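Local coordinates for protein interferon gamma (Paralichthys olivaceus, PDB 6F1E) that acts as a secreted homodimeric cytokine, binding interferon gamma receptor 1 and, with lower affinity, its receptor 1-like relative, to activate macrophages and neutrophils, at the interface of chains A and B. Sequence-based numbering; all coordinates share one arbitrary frame. Chains: chain A/B, Interferon gamma.

Contact 1: the interface of chains A and B. Residues chain A 121, 124, 135, 138, 142; chain B 31-32, 55.
The intertwined helical dimer of the type II interferon family is stitched together here, where the loop residues B:Val31 and B:Phe32 enter a cleft of chain A lined by helix 109-122, the loop after it, and helices 129-137 and 139-149. B:Phe32 is the principal plug, a flat, wholly apolar ring suited to packing among apolar side chains of the partner. Its CG lies beside the backbone N (chi1 -64°), which turns the ring into chain A. At one edge, in the ring plane, the methyl CD2 of A:Leu121 comes to 3.4 Å from B:Phe32 CD1. The carboxylate of A:Glu138 also meets the edge, on the CD2 side, its plane 65° from that of the ring; carboxylate oxygen OE2 is 3.5 Å from B:Phe32 CD2. The flexible thioether of A:Met142 slides past the ring in the opposite direction and sets its terminal methyl CE 3.7 Å from B:Phe32 CD2. B:Val31 belongs to the same plug: its CG1 caps a face of the B:Phe32 ring over the centre, and also meets A:Ile124 CD1 at 3.8 Å, the two branched chains crossing at about a right angle. B:Tyr55, from helix 41-65, brings its ring edge to A:Ala135, whose small side chain probably permits the approach: CB is 4.0 Å from CE1. Across the same ring, A:Met142 CB packs 3.9 Å from B:Tyr55 CE2.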
# COMPACT_ATOMS: atom_id res chain seq x y z
N LEU A 121 -4.65 -3.18 5.79
CA LEU A 121 -4.34 -2.19 6.83
C LEU A 121 -4.89 -0.83 6.48
O LEU A 121 -5.47 -0.15 7.33
CB LEU A 121 -2.83 -2.03 6.98
CG LEU A 121 -2.09 -3.17 7.64
CD1 LEU A 121 -0.59 -2.87 7.60
CD2 LEU A 121 -2.53 -3.33 9.08
N ILE A 124 -8.81 -0.37 7.10
CA ILE A 124 -9.42 -0.61 8.42
C ILE A 124 -10.40 0.55 8.78
O ILE A 124 -10.16 1.72 8.41
CB ILE A 124 -8.30 -0.84 9.45
CG1 ILE A 124 -7.72 -2.24 9.21
CG2 ILE A 124 -8.84 -0.73 10.88
CD1 ILE A 124 -6.44 -2.58 9.98
N ALA A 135 -7.79 -3.10 17.86
CA ALA A 135 -6.46 -2.61 17.50
C ALA A 135 -5.66 -2.28 18.75
O ALA A 135 -4.47 -2.56 18.82
CB ALA A 135 -6.58 -1.40 16.62
N GLU A 138 -3.89 -5.05 20.66
CA GLU A 138 -2.60 -5.50 20.09
C GLU A 138 -1.42 -4.49 20.15
O GLU A 138 -0.29 -4.84 19.72
CB GLU A 138 -2.81 -5.93 18.62
CG GLU A 138 -3.99 -6.86 18.46
CD GLU A 138 -3.80 -7.92 17.40
OE1 GLU A 138 -2.83 -8.68 17.49
OE2 GLU A 138 -4.65 -8.01 16.49
N MET A 142 2.43 -5.23 19.25
CA MET A 142 2.82 -4.68 17.92
C MET A 142 3.93 -3.67 18.04
O MET A 142 4.83 -3.72 17.24
CB MET A 142 1.65 -4.04 17.16
CG MET A 142 0.64 -5.02 16.63
SD MET A 142 1.28 -6.08 15.32
CE MET A 142 -0.31 -6.82 14.92
N VAL B 31 -8.85 -7.45 13.20
CA VAL B 31 -8.46 -6.14 12.71
C VAL B 31 -7.33 -6.22 11.74
O VAL B 31 -7.40 -5.58 10.72
CB VAL B 31 -8.02 -5.22 13.86
CG1 VAL B 31 -7.31 -3.96 13.37
CG2 VAL B 31 -9.25 -4.81 14.63
N PHE B 32 -6.26 -6.92 12.11
CA PHE B 32 -5.05 -6.99 11.30
C PHE B 32 -4.96 -8.29 10.54
O PHE B 32 -5.62 -9.26 10.89
CB PHE B 32 -3.79 -6.89 12.15
CG PHE B 32 -3.64 -5.57 12.87
CD1 PHE B 32 -3.44 -4.40 12.15
CD2 PHE B 32 -3.66 -5.51 14.26
CE1 PHE B 32 -3.26 -3.18 12.80
CE2 PHE B 32 -3.47 -4.30 14.91
CZ PHE B 32 -3.29 -3.14 14.18
N TYR B 55 -1.72 2.79 13.34
CA TYR B 55 -1.94 3.21 14.72
C TYR B 55 -1.96 4.73 14.79
O TYR B 55 -2.86 5.26 15.42
CB TYR B 55 -0.91 2.59 15.67
CG TYR B 55 -1.29 1.19 16.15
CD1 TYR B 55 -2.45 0.99 16.90
CD2 TYR B 55 -0.48 0.08 15.91
CE1 TYR B 55 -2.82 -0.25 17.34
CE2 TYR B 55 -0.84 -1.19 16.38
CZ TYR B 55 -2.02 -1.35 17.10
OH TYR B 55 -2.42 -2.57 17.61

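Contact 2: the interface of chains A and B. Residues chain A 40, 150, 155, 158; chain B 41-42, 45, 110-111.
A:Met155 and B:Met45 form the apolar centre of this homodimer contact, their side chains sliding past each other in opposite directions with CG of A:Met155 3.6 Å from methyl CE of B:Met45. Unbranched, pliable thioethers suit a surface where the short helix 155-161 lies against helix 41-65. The A:Met155 chain bends at chi2 (60°), and its sulfur SD reaches B:Met41 SD at 3.9 Å. Its methyl CE approaches the amide NE2 of B:Gln111 at 3.8 Å, while A:Ser150, small enough to sit close, borders B:Met45.

Outward lies a charged rim. The guanidinium of A:Arg40 stacks parallel on the B:Glu42 carboxylate, and its NH2 makes salt bridges to OE1 of B:Glu42 and OE1 of B:Glu110, each at 3.1 Å. On the opposite face of that guanidinium lies NE of A:Arg158. This second arginine, extended from CG to NE, donates from NE to the syn lone pair of B:Glu110 OE1 (3.0 Å, 167° at H), the acceptor lying in the guanidinium plane. One carboxylate oxygen thus serves two arginines, which probably favour its negative charge. The site helps hold helix 155-161, the last one modelled, and A:Arg40 to helices 41-65 and 109-121 of the other subunit.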
# COMPACT_ATOMS: atom_id res chain seq x y z
N ARG A 40 16.52 -1.26 -3.47
CA ARG A 40 16.66 -2.72 -3.53
C ARG A 40 15.75 -3.43 -4.54
O ARG A 40 14.74 -2.90 -4.98
CB ARG A 40 16.40 -3.35 -2.15
CG ARG A 40 17.44 -3.03 -1.08
CD ARG A 40 16.95 -3.43 0.30
NE ARG A 40 15.91 -2.52 0.79
CZ ARG A 40 15.58 -2.32 2.07
NH1 ARG A 40 16.21 -2.96 3.06
NH2 ARG A 40 14.62 -1.45 2.37
N SER A 150 13.33 -3.65 14.55
CA SER A 150 13.99 -2.53 13.91
C SER A 150 15.39 -2.25 14.47
O SER A 150 15.90 -1.13 14.34
CB SER A 150 13.10 -1.27 13.88
OG SER A 150 12.76 -0.81 15.17
N MET A 155 19.37 -4.38 9.64
CA MET A 155 18.50 -3.19 9.63
C MET A 155 19.14 -1.97 10.30
O MET A 155 19.01 -0.83 9.80
CB MET A 155 17.10 -3.50 10.24
CG MET A 155 15.94 -3.35 9.26
SD MET A 155 16.02 -4.42 7.80
CE MET A 155 15.30 -3.38 6.53
N ARG A 158 22.06 -1.08 7.90
CA ARG A 158 21.53 -0.47 6.66
C ARG A 158 21.09 0.99 6.86
O ARG A 158 21.36 1.84 6.01
CB ARG A 158 20.35 -1.29 6.10
CG ARG A 158 19.67 -0.60 4.92
CD ARG A 158 18.81 -1.51 4.07
NE ARG A 158 18.18 -0.70 3.02
CZ ARG A 158 18.52 -0.64 1.73
NH1 ARG A 158 19.51 -1.38 1.21
NH2 ARG A 158 17.85 0.17 0.93
N MET B 41 13.28 -10.26 6.02
CA MET B 41 13.29 -9.19 7.03
C MET B 41 12.70 -7.89 6.50
O MET B 41 11.88 -7.27 7.17
CB MET B 41 14.71 -8.92 7.58
CG MET B 41 14.72 -8.33 8.99
SD MET B 41 16.36 -7.91 9.62
CE MET B 41 17.14 -9.52 9.82
N GLU B 42 13.10 -7.49 5.30
CA GLU B 42 12.54 -6.30 4.64
C GLU B 42 11.00 -6.42 4.52
O GLU B 42 10.27 -5.42 4.62
CB GLU B 42 13.17 -6.08 3.24
CG GLU B 42 13.57 -4.63 2.91
CD GLU B 42 12.45 -3.57 3.05
OE1 GLU B 42 12.01 -3.00 2.02
OE2 GLU B 42 12.04 -3.23 4.18
N MET B 45 9.61 -5.60 8.17
CA MET B 45 9.76 -4.17 8.46
C MET B 45 8.70 -3.30 7.81
O MET B 45 8.10 -2.44 8.41
CB MET B 45 11.11 -3.69 7.96
CG MET B 45 12.24 -4.11 8.88
SD MET B 45 12.17 -3.22 10.46
CE MET B 45 12.78 -1.62 9.87
N GLU B 110 12.62 4.57 5.39
CA GLU B 110 12.62 3.97 4.05
C GLU B 110 11.27 3.31 3.74
O GLU B 110 10.71 3.42 2.64
CB GLU B 110 13.74 2.93 3.89
CG GLU B 110 15.18 3.44 3.98
CD GLU B 110 16.22 2.30 3.90
OE1 GLU B 110 15.86 1.17 3.45
OE2 GLU B 110 17.40 2.51 4.28
N GLN B 111 10.72 2.65 4.75
CA GLN B 111 9.50 1.89 4.60
C GLN B 111 8.34 2.84 4.33
O GLN B 111 7.50 2.57 3.48
CB GLN B 111 9.24 1.04 5.84
CG GLN B 111 10.18 -0.16 5.97
CD GLN B 111 11.62 0.17 6.33
OE1 GLN B 111 11.98 1.33 6.51
NE2 GLN B 111 12.44 -0.87 6.45

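Contact 3: the interface of chains A and B. Residues chain A 131, 134-135; chain B 20, 24-25, 29, 31-32.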
# COMPACT_ATOMS: atom_id res chain seq x y z
N ILE A 131 -13.41 -1.41 16.36
CA ILE A 131 -12.11 -1.56 15.69
C ILE A 131 -11.00 -0.97 16.56
O ILE A 131 -9.99 -1.60 16.77
CB ILE A 131 -12.09 -0.89 14.30
CG1 ILE A 131 -13.17 -1.50 13.37
CG2 ILE A 131 -10.73 -1.02 13.62
CD1 ILE A 131 -13.12 -3.01 13.21
N LYS A 134 -10.13 -3.46 19.47
CA LYS A 134 -9.40 -4.59 18.93
C LYS A 134 -7.95 -4.20 18.57
O LYS A 134 -6.99 -4.85 18.95
CB LYS A 134 -10.10 -5.11 17.70
CG LYS A 134 -11.39 -5.86 17.97
CD LYS A 134 -12.01 -6.21 16.62
CE LYS A 134 -13.25 -7.06 16.78
NZ LYS A 134 -13.65 -7.64 15.46
N ALA A 135 -7.79 -3.10 17.86
CA ALA A 135 -6.46 -2.61 17.50
C ALA A 135 -5.66 -2.28 18.75
O ALA A 135 -4.47 -2.56 18.82
CB ALA A 135 -6.58 -1.40 16.62
N ILE B 20 -14.71 -3.35 25.07
CA ILE B 20 -15.77 -4.13 24.37
C ILE B 20 -15.97 -5.57 24.91
O ILE B 20 -15.02 -6.21 25.47
CB ILE B 20 -15.56 -4.17 22.82
CG1 ILE B 20 -14.25 -4.84 22.44
CG2 ILE B 20 -15.54 -2.77 22.27
CD1 ILE B 20 -14.23 -5.38 21.03
N ASP B 24 -18.35 -9.03 20.71
CA ASP B 24 -17.79 -8.12 19.69
C ASP B 24 -16.33 -8.44 19.33
O ASP B 24 -15.99 -8.37 18.15
CB ASP B 24 -17.93 -6.65 20.12
CG ASP B 24 -19.38 -6.17 20.12
OD1 ASP B 24 -20.15 -6.57 19.22
OD2 ASP B 24 -19.75 -5.35 21.01
N ARG B 25 -15.48 -8.79 20.32
CA ARG B 25 -14.06 -9.20 20.07
C ARG B 25 -13.86 -10.29 19.02
O ARG B 25 -13.01 -10.14 18.13
CB ARG B 25 -13.35 -9.72 21.35
CG ARG B 25 -12.81 -8.65 22.29
CD ARG B 25 -11.37 -8.84 22.80
NE ARG B 25 -10.73 -7.52 22.90
CZ ARG B 25 -11.05 -6.57 23.79
NH1 ARG B 25 -10.42 -5.37 23.75
NH2 ARG B 25 -11.98 -6.78 24.75
N LYS B 29 -14.56 -9.56 11.64
CA LYS B 29 -13.16 -9.57 11.18
C LYS B 29 -12.14 -9.37 12.33
O LYS B 29 -12.34 -8.53 13.21
CB LYS B 29 -12.91 -8.44 10.16
CG LYS B 29 -13.30 -8.76 8.72
CD LYS B 29 -13.15 -7.52 7.83
CE LYS B 29 -13.99 -7.66 6.57
NZ LYS B 29 -13.98 -6.39 5.80
N VAL B 31 -8.85 -7.45 13.20
CA VAL B 31 -8.46 -6.14 12.71
C VAL B 31 -7.33 -6.22 11.74
O VAL B 31 -7.40 -5.58 10.72
CB VAL B 31 -8.02 -5.22 13.86
CG1 VAL B 31 -7.31 -3.96 13.37
CG2 VAL B 31 -9.25 -4.81 14.63
N PHE B 32 -6.26 -6.92 12.11
CA PHE B 32 -5.05 -6.99 11.30
C PHE B 32 -4.96 -8.29 10.54
O PHE B 32 -5.62 -9.26 10.89
CB PHE B 32 -3.79 -6.89 12.15
CG PHE B 32 -3.64 -5.57 12.87
CD1 PHE B 32 -3.44 -4.40 12.15
CD2 PHE B 32 -3.66 -5.51 14.26
CE1 PHE B 32 -3.26 -3.18 12.80
CE2 PHE B 32 -3.47 -4.30 14.91
CZ PHE B 32 -3.29 -3.14 14.18
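A:Lys134, on helix 129-137 of one interferon gamma subunit, carries the polar part of this contact by reaching to backbone carbonyls of the other, between helix 22-26 and the following loop. The amine A:Lys134 NZ donates a hydrogen bond to the carbonyl O of B:Lys29 at 2.7 Å, with a C=O...N angle of 152° and the donor tilted 27° from the carbonyl plane. The carbonyl oxygens of B:Asp24 and B:Arg25 lie 3.3 Å and 3.4 Å from A:Lys134 CE; these two oxygens and that of B:Lys29 probably make the surroundings electronegative and favourable to a cation. Lysine suits the place because its long chain, extended beyond CG (chi2 176°), spans the distance and brings a probably charged group to main-chain acceptors.

Apolar contacts fall to the aliphatic stem of that lysine. Methyl CG2 of B:Val31 lies across it at a slant, pressed tightly on A:Lys134 CB at 3.2 Å and 3.7 Å from A:Lys134 CD, and faces A:Ile131 CG2 at 4.2 Å. The valine's CG2, beside its own backbone N, is turned to this side, while CG1 serves the neighbouring core. Further out, B:Ile20 CD1 comes to 4.2 Å from A:Lys134 CG, and CA of B:Arg25 packs at 4.0 Å from CE. Within chain B, B:Ile20 CG1 lies over one face of the B:Arg25 guanidinium, toward its rim. The site ties an N-terminal segment of one subunit to a helix of its partner, helping to hold the homodimer together.

Contacts 1 and 3 are neighbours, their C-alpha centres about 8 Å apart, and they share A:Ala135, B:Val31 and B:Phe32: the loop of chain B that plugs the apolar cleft continues into the segment held by helix 129-137. Contact 2 lies about 20 Å from contact 1 and about 28 Å from contact 3, yet helix 41-65 of chain B serves both contacts 1 and 2. Most chain A residues come from the C-terminal half, A:Arg40 excepted. Two-fold symmetry implies a twin of each contact, though the chain B counterpart of helix 155-161 is not modelled. Such widely spread contacts fit an intertwined homodimer.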